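Side-chain contact in probable WRKY transcription factor 52 (Arabidopsis thaliana, PDB 4C6S), which acts as a plant disease resistance protein and W-box-binding transcription factor that pairs with RPS4 to recognise bacterial effectors, seen here as its TIR domain: residues Lys31-Val36 with Arg137-Thr142. Residues are numbered along the deposited sequence; the frame is centred on the assembly and turned at random.
Sequences KGINNV and RDVYET
Lys-31 lays its aliphatic chain across one face of the Tyr-140 ring. CB heads for the helix, and with CG anti to the backbone N the chain sets out over the ring: CG comes within 3.8 Å of Tyr-140 CD1. A bend at chi2 (69°) turns the chain at CD, and an extended chi3 then brings CE above the middle of the ring. There CE lies 3.5 Å from the centroid and only 11° off the normal, a well-formed CH-pi contact. The last torsion is extended too, and it carries NZ on past the centre yet still over the face, 4.5 Å from the Tyr-140 centroid, close enough for a cation-pi interaction. Lysine chain and tyrosine side chain cross at about a right angle.

Ile-33 approaches from another direction, near the plane of the ring at its edge. Its CD1 lies 4.0 Å from Tyr-140 CA and packs on the tyrosine CB, while Val-139 CG1 is a looser neighbour at 4.4 Å from that same methyl. Between these two contacting residues of the loop, Gly-32, the first to leave helical angles after helix 20-30, has positive phi in a Schellman motif. Beyond them, Asn-35 ND2 donates to Ile-33 O at 3.2 Å, nearly straight at 172°, tying Asn-35 of the strand back to the loop at Ile-33.

The contact joins the connection between helix 20-30 and edge strand 35-39 to the C-terminal part of helix 128-143 in the TIR domain. Val-8 of the adjacent strand 8-12 and Phe-144 both touch Ile-33 and Val-139, continuing the apolar packing, and Tyr-145 meets the Tyr-140 ring at a slant.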
loop_
_atom_site.group_PDB
_atom_site.type_symbol
_atom_site.label_atom_id
_atom_site.label_comp_id
_atom_site.label_asym_id
_atom_site.label_seq_id
_atom_site.Cartn_x
_atom_site.Cartn_y
_atom_site.Cartn_z
ATOM N N LYS A 31 1.083 -16.267 0.743
ATOM C CA LYS A 31 1.740 -17.120 1.717
ATOM C C LYS A 31 0.929 -18.391 1.896
ATOM O O LYS A 31 1.337 -19.306 2.616
ATOM C CB LYS A 31 1.837 -16.374 3.054
ATOM C CG LYS A 31 2.807 -16.987 4.045
ATOM C CD LYS A 31 4.241 -16.808 3.568
ATOM C CE LYS A 31 5.233 -17.312 4.600
ATOM N NZ LYS A 31 6.640 -16.924 4.262
ATOM N N GLY A 32 -0.224 -18.453 1.236
ATOM C CA GLY A 32 -1.064 -19.633 1.305
ATOM C C GLY A 32 -2.053 -19.543 2.447
ATOM O O GLY A 32 -2.614 -20.554 2.881
ATOM N N ILE A 33 -2.291 -18.327 2.917
ATOM C CA ILE A 33 -3.172 -18.122 4.052
ATOM C C ILE A 33 -4.480 -17.481 3.604
ATOM O O ILE A 33 -4.516 -16.304 3.246
ATOM C CB ILE A 33 -2.493 -17.259 5.130
ATOM C CG1 ILE A 33 -1.251 -17.968 5.682
ATOM C CG2 ILE A 33 -3.450 -16.944 6.253
ATOM C CD1 ILE A 33 -0.397 -17.066 6.566
ATOM N N ASN A 34 -5.553 -18.266 3.622
ATOM C CA ASN A 34 -6.863 -17.768 3.225
ATOM C C ASN A 34 -7.279 -16.631 4.140
ATOM O O ASN A 34 -6.998 -16.660 5.347
ATOM C CB ASN A 34 -7.893 -18.879 3.304
ATOM C CG ASN A 34 -7.543 -20.047 2.421
ATOM O OD1 ASN A 34 -6.999 -19.870 1.331
ATOM N ND2 ASN A 34 -7.850 -21.253 2.884
ATOM N N ASN A 35 -7.933 -15.619 3.580
ATOM C CA ASN A 35 -8.317 -14.475 4.407
ATOM C C ASN A 35 -9.504 -13.727 3.828
ATOM O O ASN A 35 -9.799 -13.833 2.628
ATOM C CB ASN A 35 -7.122 -13.536 4.664
ATOM C CG ASN A 35 -6.677 -12.783 3.414
ATOM O OD1 ASN A 35 -7.100 -11.644 3.170
ATOM N ND2 ASN A 35 -5.824 -13.416 2.615
ATOM N N VAL A 36 -10.214 -13.008 4.691
ATOM C CA VAL A 36 -11.319 -12.182 4.236
ATOM C C VAL A 36 -11.153 -10.842 4.921
ATOM O O VAL A 36 -10.447 -10.729 5.932
ATOM C CB VAL A 36 -12.694 -12.784 4.585
ATOM C CG1 VAL A 36 -12.837 -14.174 3.991
ATOM C CG2 VAL A 36 -12.870 -12.831 6.092
ATOM N N ARG A 137 4.626 -12.531 8.658
ATOM C CA ARG A 137 5.556 -13.474 9.282
ATOM C C ARG A 137 5.033 -13.903 10.649
ATOM O O ARG A 137 5.105 -15.075 11.021
ATOM C CB ARG A 137 6.946 -12.859 9.419
ATOM C CG ARG A 137 7.918 -13.674 10.242
ATOM C CD ARG A 137 9.307 -13.057 10.171
ATOM N NE ARG A 137 9.254 -11.675 10.623
ATOM C CZ ARG A 137 9.943 -10.672 10.086
ATOM N NH1 ARG A 137 10.776 -10.889 9.067
ATOM N NH2 ARG A 137 9.802 -9.449 10.578
ATOM N N ASP A 138 4.492 -12.945 11.388
ATOM C CA ASP A 138 3.935 -13.204 12.711
ATOM C C ASP A 138 2.753 -14.166 12.608
ATOM O O ASP A 138 2.719 -15.186 13.310
ATOM C CB ASP A 138 3.508 -11.862 13.337
ATOM C CG ASP A 138 2.907 -12.007 14.733
ATOM O OD1 ASP A 138 2.973 -13.099 15.336
ATOM O OD2 ASP A 138 2.372 -10.997 15.244
ATOM N N VAL A 139 1.791 -13.855 11.741
ATOM C CA VAL A 139 0.607 -14.712 11.595
ATOM C C VAL A 139 1.003 -16.100 11.106
ATOM O O VAL A 139 0.546 -17.119 11.636
ATOM C CB VAL A 139 -0.436 -14.071 10.654
ATOM C CG1 VAL A 139 -1.563 -15.068 10.327
ATOM C CG2 VAL A 139 -0.995 -12.797 11.301
ATOM N N TYR A 140 1.885 -16.131 10.116
ATOM C CA TYR A 140 2.323 -17.402 9.532
ATOM C C TYR A 140 3.011 -18.314 10.527
ATOM O O TYR A 140 2.630 -19.469 10.682
ATOM C CB TYR A 140 3.277 -17.124 8.369
ATOM C CG TYR A 140 3.888 -18.368 7.760
ATOM C CD1 TYR A 140 3.103 -19.285 7.082
ATOM C CD2 TYR A 140 5.252 -18.611 7.853
ATOM C CE1 TYR A 140 3.662 -20.420 6.516
ATOM C CE2 TYR A 140 5.820 -19.740 7.288
ATOM C CZ TYR A 140 5.013 -20.641 6.622
ATOM O OH TYR A 140 5.556 -21.765 6.052
ATOM N N GLU A 141 4.037 -17.798 11.198
ATOM C CA GLU A 141 4.850 -18.637 12.060
ATOM C C GLU A 141 4.102 -19.008 13.330
ATOM O O GLU A 141 4.343 -20.054 13.914
ATOM C CB GLU A 141 6.187 -17.961 12.363
ATOM C CG GLU A 141 7.060 -17.856 11.119
ATOM C CD GLU A 141 8.501 -17.523 11.421
ATOM O OE1 GLU A 141 8.953 -17.758 12.561
ATOM O OE2 GLU A 141 9.189 -17.027 10.504
ATOM N N THR A 142 3.176 -18.152 13.747
ATOM C CA THR A 142 2.442 -18.419 14.973
ATOM C C THR A 142 1.319 -19.438 14.762
ATOM O O THR A 142 1.011 -20.211 15.659
ATOM C CB THR A 142 1.877 -17.115 15.580
ATOM O OG1 THR A 142 2.932 -16.150 15.689
ATOM C CG2 THR A 142 1.297 -17.368 16.955
#